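Hypothetical protein (Parabacteroides merdae, PDB 4OO3) is probably an NAD(P)-dependent oxidoreductase, joining an NAD-binding Rossmann domain to an oxidoreductase C-terminal domain, with a substrate not established. Local coordinates at residues H23-K29 with H395-F399; V115-M121 with M144-M149; I148-R152 with T221-L226; H52-I56 with W69-V73. One frame throughout, in Å; residues are numbered along the deposited sequence.

Contact 1: H23-K29 with H395-F399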
loop_
_atom_site.group_PDB
_atom_site.type_symbol
_atom_site.label_atom_id
_atom_site.label_comp_id
_atom_site.label_asym_id
_atom_site.label_seq_id
_atom_site.Cartn_x
_atom_site.Cartn_y
_atom_site.Cartn_z
ATOM N N HIS A 23 10.509 -3.917 -3.056
ATOM C CA HIS A 23 9.476 -4.904 -2.690
ATOM C C HIS A 23 9.543 -6.198 -3.500
ATOM O O HIS A 23 9.189 -7.259 -2.988
ATOM C CB HIS A 23 8.072 -4.308 -2.775
ATOM C CG HIS A 23 7.804 -3.258 -1.747
ATOM N ND1 HIS A 23 6.692 -2.447 -1.784
ATOM C CD2 HIS A 23 8.518 -2.869 -0.665
ATOM C CE1 HIS A 23 6.725 -1.612 -0.762
ATOM N NE2 HIS A 23 7.821 -1.850 -0.067
ATOM N N ALA A 24 10.015 -6.120 -4.741
ATOM C CA ALA A 24 10.289 -7.329 -5.511
ATOM C C ALA A 24 11.238 -8.258 -4.743
ATOM O O ALA A 24 11.056 -9.476 -4.738
ATOM C CB ALA A 24 10.875 -6.979 -6.872
ATOM N N ALA A 25 12.244 -7.682 -4.092
ATOM C CA ALA A 25 13.189 -8.467 -3.298
ATOM C C ALA A 25 12.649 -8.790 -1.912
ATOM O O ALA A 25 12.900 -9.864 -1.388
ATOM C CB ALA A 25 14.523 -7.744 -3.185
ATOM N N LEU A 26 11.895 -7.868 -1.322
ATOM C CA LEU A 26 11.415 -8.037 0.051
ATOM C C LEU A 26 10.610 -9.318 0.220
ATOM O O LEU A 26 10.589 -9.899 1.298
ATOM C CB LEU A 26 10.574 -6.829 0.477
ATOM C CG LEU A 26 10.253 -6.645 1.961
ATOM C CD1 LEU A 26 11.497 -6.829 2.819
ATOM C CD2 LEU A 26 9.642 -5.271 2.194
ATOM N N VAL A 27 9.953 -9.761 -0.848
ATOM C CA VAL A 27 9.245 -11.041 -0.842
ATOM C C VAL A 27 10.171 -12.186 -0.436
ATOM O O VAL A 27 9.740 -13.138 0.215
ATOM C CB VAL A 27 8.637 -11.350 -2.233
ATOM C CG1 VAL A 27 8.128 -12.784 -2.311
ATOM C CG2 VAL A 27 7.508 -10.373 -2.549
ATOM N N GLN A 28 11.438 -12.080 -0.827
ATOM C CA GLN A 28 12.437 -13.115 -0.585
ATOM C C GLN A 28 13.342 -12.821 0.615
ATOM O O GLN A 28 14.350 -13.502 0.815
ATOM C CB GLN A 28 13.293 -13.284 -1.839
ATOM C CG GLN A 28 12.526 -13.778 -3.047
ATOM C CD GLN A 28 13.424 -13.942 -4.252
ATOM O OE1 GLN A 28 14.458 -14.619 -4.188
ATOM N NE2 GLN A 28 13.051 -13.309 -5.354
ATOM N N LYS A 29 12.981 -11.815 1.409
ATOM C CA LYS A 29 13.724 -11.457 2.624
ATOM C C LYS A 29 13.857 -12.637 3.589
ATOM O O LYS A 29 14.854 -12.739 4.310
ATOM C CB LYS A 29 13.028 -10.282 3.326
ATOM C CG LYS A 29 13.682 -9.772 4.609
ATOM C CD LYS A 29 14.817 -8.804 4.320
ATOM C CE LYS A 29 15.271 -8.081 5.577
ATOM N NZ LYS A 29 15.948 -6.794 5.260
ATOM N N HIS A 395 7.806 -1.860 8.919
ATOM C CA HIS A 395 7.295 -2.097 7.564
ATOM C C HIS A 395 7.582 -3.486 6.978
ATOM O O HIS A 395 6.696 -4.117 6.396
ATOM C CB HIS A 395 7.847 -1.050 6.599
ATOM C CG HIS A 395 7.413 -1.268 5.188
ATOM N ND1 HIS A 395 6.102 -1.133 4.791
ATOM C CD2 HIS A 395 8.102 -1.658 4.092
ATOM C CE1 HIS A 395 6.002 -1.414 3.506
ATOM N NE2 HIS A 395 7.203 -1.726 3.056
ATOM N N GLU A 396 8.819 -3.947 7.106
ATOM C CA GLU A 396 9.207 -5.227 6.522
ATOM C C GLU A 396 8.420 -6.385 7.124
ATOM O O GLU A 396 7.987 -7.280 6.402
ATOM C CB GLU A 396 10.705 -5.454 6.675
ATOM C CG GLU A 396 11.517 -4.451 5.877
ATOM C CD GLU A 396 12.983 -4.797 5.815
ATOM O OE1 GLU A 396 13.444 -5.619 6.630
ATOM O OE2 GLU A 396 13.673 -4.236 4.944
ATOM N N ALA A 397 8.220 -6.350 8.437
ATOM C CA ALA A 397 7.371 -7.328 9.115
ATOM C C ALA A 397 5.928 -7.253 8.608
ATOM O O ALA A 397 5.280 -8.282 8.437
ATOM C CB ALA A 397 7.411 -7.111 10.618
ATOM N N HIS A 398 5.437 -6.041 8.349
ATOM C CA HIS A 398 4.094 -5.881 7.780
ATOM C C HIS A 398 4.009 -6.517 6.396
ATOM O O HIS A 398 2.991 -7.108 6.046
ATOM C CB HIS A 398 3.668 -4.409 7.679
ATOM C CG HIS A 398 3.610 -3.704 8.995
ATOM N ND1 HIS A 398 3.958 -2.379 9.146
ATOM C CD2 HIS A 398 3.259 -4.144 10.228
ATOM C CE1 HIS A 398 3.825 -2.032 10.413
ATOM N NE2 HIS A 398 3.398 -3.084 11.091
ATOM N N PHE A 399 5.077 -6.367 5.617
ATOM C CA PHE A 399 5.148 -6.908 4.261
ATOM C C PHE A 399 5.208 -8.436 4.291
ATOM O O PHE A 399 4.551 -9.106 3.492
ATOM C CB PHE A 399 6.378 -6.333 3.557
ATOM C CG PHE A 399 6.422 -6.584 2.077
ATOM C CD1 PHE A 399 6.899 -7.786 1.577
ATOM C CD2 PHE A 399 6.030 -5.595 1.185
ATOM C CE1 PHE A 399 6.953 -8.012 0.213
ATOM C CE2 PHE A 399 6.082 -5.819 -0.180
ATOM C CZ PHE A 399 6.547 -7.027 -0.666
#
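Phe-399 loses the most surface in this contact, and Leu-26 and His-23 pack around it. Leu-26 CD2 sits over the face of the phenyl ring, a CH-pi contact with CD2 3.5 Å from Phe-399 CG. Val-27 adds an apolar touch, its CG2 3.7 Å from Phe-399 CE1. Phe-399 CE2 lies over one face of the His-23 imidazole, 3.5 Å from His-23 CG. The two rings are oblique, with planes at 44°. His-23 also meets His-395: the two NE2 atoms are 3.2 Å apart and share a hydrogen bond in which either could be the donor. His-23 ND1 is bonded to Asp-118. Farther out, a salt bridge of 3.1 Å joins Lys-29 NZ to Glu-396 OE1. The aliphatic part of Glu-396 meets Leu-26, with Leu-26 CD1 3.9 Å from Glu-396 CG. Helix 22-26 follows the first strand of the parallel sheet, 14-17. The contact packs this helix of the Rossmann fold and the turn after it against helix 395-412, with an aromatic cluster of His-23, His-395 and Phe-399.

Contact 2: V115-M121 with M144-M149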
loop_
_atom_site.group_PDB
_atom_site.type_symbol
_atom_site.label_atom_id
_atom_site.label_comp_id
_atom_site.label_asym_id
_atom_site.label_seq_id
_atom_site.Cartn_x
_atom_site.Cartn_y
_atom_site.Cartn_z
ATOM N N VAL A 115 -0.357 -14.533 -9.286
ATOM C CA VAL A 115 0.348 -13.243 -9.242
ATOM C C VAL A 115 0.216 -12.521 -7.900
ATOM O O VAL A 115 -0.890 -12.269 -7.424
ATOM C CB VAL A 115 -0.156 -12.301 -10.355
ATOM C CG1 VAL A 115 0.536 -10.943 -10.285
ATOM C CG2 VAL A 115 0.045 -12.932 -11.718
ATOM N N LEU A 116 1.356 -12.190 -7.306
ATOM C CA LEU A 116 1.413 -11.246 -6.193
ATOM C C LEU A 116 2.055 -9.967 -6.730
ATOM O O LEU A 116 3.223 -9.958 -7.120
ATOM C CB LEU A 116 2.239 -11.810 -5.025
ATOM C CG LEU A 116 2.377 -10.942 -3.768
ATOM C CD1 LEU A 116 1.025 -10.743 -3.100
ATOM C CD2 LEU A 116 3.349 -11.570 -2.785
ATOM N N SER A 117 1.290 -8.884 -6.751
ATOM C CA SER A 117 1.797 -7.616 -7.248
ATOM C C SER A 117 1.765 -6.584 -6.149
ATOM O O SER A 117 0.815 -6.516 -5.377
ATOM C CB SER A 117 0.941 -7.129 -8.413
ATOM O OG SER A 117 1.271 -5.795 -8.764
ATOM N N ASP A 118 2.802 -5.766 -6.085
ATOM C CA ASP A 118 2.743 -4.554 -5.304
ATOM C C ASP A 118 1.658 -3.637 -5.882
ATOM O O ASP A 118 1.246 -3.772 -7.040
ATOM C CB ASP A 118 4.088 -3.833 -5.343
ATOM C CG ASP A 118 4.271 -2.871 -4.180
ATOM O OD1 ASP A 118 3.376 -2.797 -3.301
ATOM O OD2 ASP A 118 5.325 -2.202 -4.136
ATOM N N LYS A 119 1.177 -2.720 -5.061
ATOM C CA LYS A 119 0.331 -1.638 -5.549
ATOM C C LYS A 119 1.137 -0.642 -6.392
ATOM O O LYS A 119 2.364 -0.587 -6.290
ATOM C CB LYS A 119 -0.352 -0.916 -4.381
ATOM C CG LYS A 119 0.551 -0.595 -3.186
ATOM C CD LYS A 119 0.842 0.881 -3.010
ATOM C CE LYS A 119 1.833 1.412 -4.020
ATOM N NZ LYS A 119 2.516 2.603 -3.469
ATOM N N PRO A 120 0.460 0.133 -7.258
ATOM C CA PRO A 120 -0.922 0.017 -7.705
ATOM C C PRO A 120 -1.011 -0.874 -8.937
ATOM O O PRO A 120 -0.209 -0.721 -9.867
ATOM C CB PRO A 120 -1.283 1.458 -8.080
ATOM C CG PRO A 120 0.000 2.059 -8.521
ATOM C CD PRO A 120 1.112 1.339 -7.811
HETATM N N MSE A 121 -1.983 -1.784 -8.945
HETATM C CA MSE A 121 -2.210 -2.700 -10.081
HETATM C C MSE A 121 -2.875 -2.035 -11.252
HETATM O O MSE A 121 -2.956 -2.623 -12.327
HETATM C CB MSE A 121 -3.033 -3.909 -9.619
HETATM C CG MSE A 121 -2.229 -4.705 -8.594
HETATM SE SE MSE A 121 -2.922 -6.544 -8.465
HETATM C CE MSE A 121 -4.631 -6.078 -7.628
HETATM N N MSE A 144 -4.918 -17.041 -8.428
HETATM C CA MSE A 144 -5.070 -15.883 -7.581
HETATM C C MSE A 144 -4.312 -14.711 -8.121
HETATM O O MSE A 144 -3.203 -14.856 -8.622
HETATM C CB MSE A 144 -4.530 -16.193 -6.201
HETATM C CG MSE A 144 -5.659 -16.636 -5.282
HETATM SE SE MSE A 144 -4.857 -17.197 -3.580
HETATM C CE MSE A 144 -3.964 -15.499 -3.211
ATOM N N LEU A 145 -4.937 -13.542 -8.020
ATOM C CA LEU A 145 -4.281 -12.255 -8.217
ATOM C C LEU A 145 -4.427 -11.500 -6.902
ATOM O O LEU A 145 -5.532 -11.369 -6.389
ATOM C CB LEU A 145 -4.953 -11.475 -9.365
ATOM C CG LEU A 145 -4.526 -10.017 -9.588
ATOM C CD1 LEU A 145 -3.020 -9.891 -9.795
ATOM C CD2 LEU A 145 -5.265 -9.432 -10.777
ATOM N N TYR A 146 -3.319 -11.008 -6.356
ATOM C CA TYR A 146 -3.342 -10.329 -5.058
ATOM C C TYR A 146 -2.373 -9.163 -5.045
ATOM O O TYR A 146 -1.316 -9.234 -5.672
ATOM C CB TYR A 146 -2.966 -11.314 -3.956
ATOM C CG TYR A 146 -3.451 -10.948 -2.574
ATOM C CD1 TYR A 146 -4.777 -10.610 -2.352
ATOM C CD2 TYR A 146 -2.599 -10.989 -1.476
ATOM C CE1 TYR A 146 -5.236 -10.294 -1.086
ATOM C CE2 TYR A 146 -3.055 -10.671 -0.204
ATOM C CZ TYR A 146 -4.374 -10.323 -0.024
ATOM O OH TYR A 146 -4.850 -10.010 1.219
ATOM N N ASP A 147 -2.736 -8.087 -4.350
ATOM C CA ASP A 147 -1.785 -7.009 -4.105
ATOM C C ASP A 147 -1.355 -6.934 -2.636
ATOM O O ASP A 147 -1.780 -7.730 -1.812
ATOM C CB ASP A 147 -2.261 -5.655 -4.678
ATOM C CG ASP A 147 -3.529 -5.119 -4.028
ATOM O OD1 ASP A 147 -4.022 -5.676 -3.019
ATOM O OD2 ASP A 147 -4.025 -4.096 -4.548
ATOM N N ILE A 148 -0.482 -5.984 -2.333
ATOM C CA ILE A 148 0.216 -5.949 -1.066
ATOM C C ILE A 148 -0.191 -4.720 -0.246
ATOM O O ILE A 148 0.403 -3.646 -0.381
ATOM C CB ILE A 148 1.738 -5.979 -1.316
ATOM C CG1 ILE A 148 2.090 -7.228 -2.139
ATOM C CG2 ILE A 148 2.497 -5.965 0.008
ATOM C CD1 ILE A 148 3.489 -7.237 -2.717
HETATM N N MSE A 149 -1.217 -4.899 0.591
HETATM C CA MSE A 149 -1.717 -3.859 1.488
HETATM C C MSE A 149 -1.087 -4.035 2.857
HETATM O O MSE A 149 -1.653 -4.663 3.747
HETATM C CB MSE A 149 -3.245 -3.941 1.593
HETATM C CG MSE A 149 -3.942 -3.754 0.250
HETATM SE SE MSE A 149 -3.743 -1.892 -0.354
HETATM C CE MSE A 149 -2.415 -2.140 -1.769
HETATM O O HOH W 1 2.893 -2.383 -0.802
#
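This is a parallel strand pairing at one edge of the Rossmann sheet. Strands 114-117 and 145-147 are joined through helix 125-140 as a beta-alpha-beta unit, and 145-147 is the outermost strand. The local axes approach to 4.7 Å at 19°. Three backbone hydrogen bonds hold the pair: Val-115 N to Met-144 O (2.9 Å), Tyr-146 N to Val-115 O (2.9 Å) and Ser-117 N to Tyr-146 O (2.8 Å). Val-115 CG1 meets Leu-145 CD1 at 3.7 Å on one face of the sheet. On the other face Leu-116 CD1 packs against Tyr-146 CD2 at 4.0 Å. Leu-116 CD1 lies 3.8 Å from Ile-148 CG1. The peptide before Pro-120 is cis. The selenium of selenomethionine Met-121 lies 3.6 Å from Leu-145 CD1. Asp-118, Lys-119 and Pro-120 resemble the E/DKP motif of Gfo/Idh/MocA oxidoreductases, probably near the active site. Asp-118 OD2 is hydrogen-bonded to His-23 ND1. A water bridges the segments, donating to Asp-118 OD1 at 2.6 Å and to Ile-148 O at 2.8 Å.

Contact 3: I148-R152 with T221-L226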
loop_
_atom_site.group_PDB
_atom_site.type_symbol
_atom_site.label_atom_id
_atom_site.label_comp_id
_atom_site.label_asym_id
_atom_site.label_seq_id
_atom_site.Cartn_x
_atom_site.Cartn_y
_atom_site.Cartn_z
ATOM N N ILE A 148 -0.482 -5.984 -2.333
ATOM C CA ILE A 148 0.216 -5.949 -1.066
ATOM C C ILE A 148 -0.191 -4.720 -0.246
ATOM O O ILE A 148 0.403 -3.646 -0.381
ATOM C CB ILE A 148 1.738 -5.979 -1.316
ATOM C CG1 ILE A 148 2.090 -7.228 -2.139
ATOM C CG2 ILE A 148 2.497 -5.965 0.008
ATOM C CD1 ILE A 148 3.489 -7.237 -2.717
HETATM N N MSE A 149 -1.217 -4.899 0.591
HETATM C CA MSE A 149 -1.717 -3.859 1.488
HETATM C C MSE A 149 -1.087 -4.035 2.857
HETATM O O MSE A 149 -1.653 -4.663 3.747
HETATM C CB MSE A 149 -3.245 -3.941 1.593
HETATM C CG MSE A 149 -3.942 -3.754 0.250
HETATM SE SE MSE A 149 -3.743 -1.892 -0.354
HETATM C CE MSE A 149 -2.415 -2.140 -1.769
ATOM N N THR A 150 0.093 -3.458 3.033
ATOM C CA THR A 150 0.857 -3.607 4.272
ATOM C C THR A 150 0.234 -2.928 5.507
ATOM O O THR A 150 0.376 -3.422 6.625
ATOM C CB THR A 150 2.283 -3.061 4.079
ATOM O OG1 THR A 150 2.219 -1.758 3.486
ATOM C CG2 THR A 150 3.087 -3.978 3.170
ATOM N N GLU A 151 -0.471 -1.821 5.299
ATOM C CA GLU A 151 -0.916 -0.966 6.407
ATOM C C GLU A 151 -2.040 -1.579 7.227
ATOM O O GLU A 151 -2.323 -1.123 8.335
ATOM C CB GLU A 151 -1.333 0.412 5.884
ATOM C CG GLU A 151 -0.239 1.102 5.086
ATOM C CD GLU A 151 1.107 1.040 5.791
ATOM O OE1 GLU A 151 1.204 1.589 6.914
ATOM O OE2 GLU A 151 2.051 0.430 5.234
ATOM N N ARG A 152 -2.668 -2.616 6.683
ATOM C CA ARG A 152 -3.616 -3.426 7.432
ATOM C C ARG A 152 -2.989 -4.083 8.654
ATOM O O ARG A 152 -3.687 -4.435 9.605
ATOM C CB ARG A 152 -4.144 -4.538 6.545
ATOM C CG ARG A 152 -4.945 -4.065 5.359
ATOM C CD ARG A 152 -5.456 -5.271 4.610
ATOM N NE ARG A 152 -6.212 -4.902 3.426
ATOM C CZ ARG A 152 -6.704 -5.779 2.566
ATOM N NH1 ARG A 152 -6.499 -7.076 2.747
ATOM N NH2 ARG A 152 -7.394 -5.360 1.513
ATOM N N THR A 221 -3.891 4.349 -2.883
ATOM C CA THR A 221 -4.296 2.946 -2.851
ATOM C C THR A 221 -4.365 2.461 -1.400
ATOM O O THR A 221 -5.400 1.977 -0.962
ATOM C CB THR A 221 -3.327 2.094 -3.693
ATOM O OG1 THR A 221 -3.421 2.508 -5.059
ATOM C CG2 THR A 221 -3.651 0.609 -3.615
ATOM N N HIS A 222 -3.275 2.636 -0.654
ATOM C CA HIS A 222 -3.250 2.282 0.771
ATOM C C HIS A 222 -4.371 2.962 1.559
ATOM O O HIS A 222 -5.010 2.327 2.401
ATOM C CB HIS A 222 -1.928 2.687 1.420
ATOM C CG HIS A 222 -0.738 1.931 0.924
ATOM N ND1 HIS A 222 -0.707 0.556 0.839
ATOM C CD2 HIS A 222 0.479 2.361 0.516
ATOM C CE1 HIS A 222 0.473 0.170 0.387
ATOM N NE2 HIS A 222 1.211 1.247 0.182
ATOM N N LEU A 223 -4.589 4.255 1.311
ATOM C CA LEU A 223 -5.525 5.026 2.136
ATOM C C LEU A 223 -6.957 4.619 1.829
ATOM O O LEU A 223 -7.752 4.416 2.740
ATOM C CB LEU A 223 -5.322 6.537 1.962
ATOM C CG LEU A 223 -3.922 7.064 2.287
ATOM C CD1 LEU A 223 -3.877 8.578 2.145
ATOM C CD2 LEU A 223 -3.476 6.648 3.687
ATOM N N VAL A 224 -7.261 4.460 0.547
ATOM C CA VAL A 224 -8.577 4.010 0.111
ATOM C C VAL A 224 -8.880 2.619 0.669
ATOM O O VAL A 224 -10.001 2.362 1.130
ATOM C CB VAL A 224 -8.691 4.034 -1.432
ATOM C CG1 VAL A 224 -9.881 3.216 -1.922
ATOM C CG2 VAL A 224 -8.810 5.471 -1.917
ATOM N N ASP A 225 -7.877 1.740 0.637
ATOM C CA ASP A 225 -7.991 0.403 1.209
ATOM C C ASP A 225 -8.252 0.466 2.702
ATOM O O ASP A 225 -9.055 -0.298 3.213
ATOM C CB ASP A 225 -6.722 -0.417 0.969
ATOM C CG ASP A 225 -6.849 -1.852 1.486
ATOM O OD1 ASP A 225 -7.672 -2.604 0.930
ATOM O OD2 ASP A 225 -6.133 -2.225 2.448
ATOM N N LEU A 226 -7.576 1.372 3.402
ATOM C CA LEU A 226 -7.798 1.502 4.837
ATOM C C LEU A 226 -9.224 1.939 5.160
ATOM O O LEU A 226 -9.817 1.393 6.090
ATOM C CB LEU A 226 -6.797 2.454 5.496
ATOM C CG LEU A 226 -5.397 1.916 5.752
ATOM C CD1 LEU A 226 -4.639 2.901 6.625
ATOM C CD2 LEU A 226 -5.415 0.538 6.396
HETATM O O HOH W 2 -1.750 -0.976 2.727
#
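A two-pronged salt bridge between Arg-152 and Asp-225 anchors this contact. Arg-152 NE donates to Asp-225 OD2 at 2.9 Å, and Arg-152 NH2 donates to Asp-225 OD1 at 2.8 Å. The carboxylate lies at the edge of the guanidinium, near its plane, so both bonds are well directed. Arg-152 NH1 has a second acidic partner, Glu-419. A water makes the next link: it accepts from Glu-151 N at 3.0 Å and is hydrogen-bonded to His-222 ND1 at 2.6 Å. Within the loop, Thr-150 OG1 donates to Glu-151 OE2 at 2.8 Å. The Glu-151 side chain lies with CG over one face of the His-222 ring, 4.3 Å from His-222 CG.

Selenomethionine Met-149 gives up the most surface. Its CE reaches Thr-221 CG2 at 3.5 Å, and its CG lies 3.5 Å from Asp-225 OD2. Leu-226 CD2 closes the far end, 4.1 Å from Glu-151 CB. The contact joins the loop after strand 145-147, the last strand of the Rossmann sheet, to helix 220-231 of the C-terminal part, consistent with an interdomain contact in this two-domain oxidoreductase family. Helix 395-412 packs on the loop through Phe-399, which touches Ile-148 and Thr-150. Helix 419-439 covers Met-149 and Thr-221 through Lys-426, and Leu-223 rests on strand 297-306 of the mixed sheet.

Contact 4: H52-I56 with W69-V73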
loop_
_atom_site.group_PDB
_atom_site.type_symbol
_atom_site.label_atom_id
_atom_site.label_comp_id
_atom_site.label_asym_id
_atom_site.label_seq_id
_atom_site.Cartn_x
_atom_site.Cartn_y
_atom_site.Cartn_z
ATOM N N HIS A 52 18.029 -5.256 -8.066
ATOM C CA HIS A 52 17.245 -6.332 -7.484
ATOM C C HIS A 52 18.145 -7.498 -7.097
ATOM O O HIS A 52 18.030 -8.034 -5.992
ATOM C CB HIS A 52 16.156 -6.817 -8.438
ATOM C CG HIS A 52 15.506 -8.083 -7.988
ATOM N ND1 HIS A 52 14.519 -8.108 -7.030
ATOM C CD2 HIS A 52 15.738 -9.372 -8.327
ATOM C CE1 HIS A 52 14.159 -9.358 -6.806
ATOM N NE2 HIS A 52 14.880 -10.145 -7.584
ATOM N N LEU A 53 19.034 -7.891 -8.007
ATOM C CA LEU A 53 19.930 -9.020 -7.763
ATOM C C LEU A 53 20.875 -8.767 -6.590
ATOM O O LEU A 53 21.149 -9.686 -5.819
ATOM C CB LEU A 53 20.727 -9.372 -9.028
ATOM C CG LEU A 53 19.902 -9.898 -10.211
ATOM C CD1 LEU A 53 20.812 -10.213 -11.386
ATOM C CD2 LEU A 53 19.081 -11.118 -9.822
ATOM N N LYS A 54 21.365 -7.533 -6.456
ATOM C CA LYS A 54 22.165 -7.130 -5.275
ATOM C C LYS A 54 21.435 -7.370 -3.960
ATOM O O LYS A 54 22.020 -7.867 -3.004
ATOM C CB LYS A 54 22.534 -5.649 -5.332
ATOM C CG LYS A 54 23.726 -5.313 -6.210
ATOM C CD LYS A 54 24.397 -4.039 -5.709
ATOM C CE LYS A 54 25.263 -3.389 -6.772
ATOM N NZ LYS A 54 24.441 -2.618 -7.746
ATOM N N ARG A 55 20.159 -7.001 -3.913
ATOM C CA ARG A 55 19.365 -7.149 -2.700
ATOM C C ARG A 55 19.228 -8.607 -2.311
ATOM O O ARG A 55 19.388 -8.957 -1.144
ATOM C CB ARG A 55 17.983 -6.537 -2.883
ATOM C CG ARG A 55 18.001 -5.025 -2.988
ATOM C CD ARG A 55 16.686 -4.485 -3.506
ATOM N NE ARG A 55 16.834 -3.078 -3.864
ATOM C CZ ARG A 55 16.418 -2.514 -4.996
ATOM N NH1 ARG A 55 15.759 -3.202 -5.928
ATOM N NH2 ARG A 55 16.645 -1.221 -5.184
ATOM N N ILE A 56 18.943 -9.456 -3.294
ATOM C CA ILE A 56 18.829 -10.897 -3.049
ATOM C C ILE A 56 20.131 -11.480 -2.506
ATOM O O ILE A 56 20.114 -12.292 -1.582
ATOM C CB ILE A 56 18.479 -11.692 -4.321
ATOM C CG1 ILE A 56 17.159 -11.211 -4.938
ATOM C CG2 ILE A 56 18.411 -13.183 -3.998
ATOM C CD1 ILE A 56 15.947 -11.317 -4.030
ATOM N N TRP A 69 18.849 -18.306 -1.863
ATOM C CA TRP A 69 18.161 -18.205 -3.151
ATOM C C TRP A 69 19.114 -18.451 -4.303
ATOM O O TRP A 69 20.237 -17.943 -4.305
ATOM C CB TRP A 69 17.520 -16.835 -3.343
ATOM C CG TRP A 69 16.578 -16.472 -2.262
ATOM C CD1 TRP A 69 16.742 -15.491 -1.337
ATOM C CD2 TRP A 69 15.321 -17.096 -1.971
ATOM N NE1 TRP A 69 15.666 -15.455 -0.494
ATOM C CE2 TRP A 69 14.777 -16.429 -0.858
ATOM C CE3 TRP A 69 14.600 -18.142 -2.550
ATOM C CZ2 TRP A 69 13.543 -16.776 -0.303
ATOM C CZ3 TRP A 69 13.379 -18.489 -2.001
ATOM C CH2 TRP A 69 12.859 -17.803 -0.886
ATOM N N ASN A 70 18.655 -19.241 -5.272
ATOM C CA ASN A 70 19.369 -19.454 -6.521
ATOM C C ASN A 70 18.665 -18.699 -7.643
ATOM O O ASN A 70 17.633 -19.145 -8.158
ATOM C CB ASN A 70 19.424 -20.937 -6.842
ATOM C CG ASN A 70 20.128 -21.221 -8.145
ATOM O OD1 ASN A 70 21.026 -20.490 -8.556
ATOM N ND2 ASN A 70 19.726 -22.299 -8.803
ATOM N N GLU A 71 19.214 -17.546 -8.007
ATOM C CA GLU A 71 18.594 -16.688 -9.002
ATOM C C GLU A 71 19.021 -17.121 -10.404
ATOM O O GLU A 71 20.154 -16.901 -10.820
ATOM C CB GLU A 71 18.961 -15.228 -8.737
ATOM C CG GLU A 71 18.554 -14.731 -7.355
ATOM C CD GLU A 71 17.065 -14.500 -7.226
ATOM O OE1 GLU A 71 16.513 -13.704 -8.012
ATOM O OE2 GLU A 71 16.447 -15.093 -6.318
ATOM N N ILE A 72 18.104 -17.770 -11.115
ATOM C CA ILE A 72 18.331 -18.166 -12.493
ATOM C C ILE A 72 17.841 -17.030 -13.377
ATOM O O ILE A 72 16.644 -16.869 -13.581
ATOM C CB ILE A 72 17.587 -19.468 -12.830
ATOM C CG1 ILE A 72 18.019 -20.584 -11.869
ATOM C CG2 ILE A 72 17.867 -19.870 -14.268
ATOM C CD1 ILE A 72 17.037 -21.730 -11.769
ATOM N N VAL A 73 18.778 -16.256 -13.904
ATOM C CA VAL A 73 18.474 -14.964 -14.511
ATOM C C VAL A 73 18.460 -15.019 -16.032
ATOM O O VAL A 73 19.316 -15.647 -16.648
ATOM C CB VAL A 73 19.507 -13.911 -14.072
ATOM C CG1 VAL A 73 19.215 -12.557 -14.717
ATOM C CG2 VAL A 73 19.543 -13.807 -12.548
HETATM O O HOH W 3 14.027 -12.719 -7.608
#
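Glu-71 is central here, and its bent side chain decides how it fits. Chi1, chi2 and chi3 are all near -60°, so the chain folds over and its carboxylate lies beside helix 47-61. Glu-71 OE2 lies 3.6 Å from Ile-56 CG2. Glu-71 OE1 accepts a bond from a water at 2.7 Å, and the same water is hydrogen-bonded to His-52 NE2 at 2.7 Å. With His-52 in the t rotamer, Glu-71 OE1 lies at its ring edge, near the plane. No direct hydrogen bond crosses the contact. Ile-56 is m at both chi angles and points toward the strand; its CG2 touches Trp-69 CB at 3.8 Å. Leu-53, with chi1 m and chi2 t, extends CD2 to 3.9 Å from Val-73 CG2. The m rotamer of Trp-69 goes with an indole NE1 bonded to Gln-28 O. Helix 47-61 runs roughly antiparallel to edge strand 70-75, at 162° locally, as the helix of a beta-alpha-beta crossover from strand 38-43. Helix 22-26 lies against it, where His-52 and Arg-55 touch Ala-25.

Contacts 2 and 4 lie toward the two edges of the same parallel sheet, with centres 21 Å apart and nearest atoms about 11 Å apart. Contact 1 reaches both. His-23 ND1 is 2.7 Å from Asp-118 OD2 of contact 2, and Gln-28 O is 2.7 Å from Trp-69 NE1 of contact 4; both are probable hydrogen bonds. Contacts 2 and 3 share Ile-148 and Met-149, so the edge strand leads directly into the loop that meets helix 220-231. Phe-399 CE2 of contact 1 packs 3.6 Å from Ile-148 CG2. Lys-119 CD lies 3.2 Å from His-222 NE2, joining contacts 2 and 3. The probable active site lies near this pair; the coordinates include no cofactor or substrate.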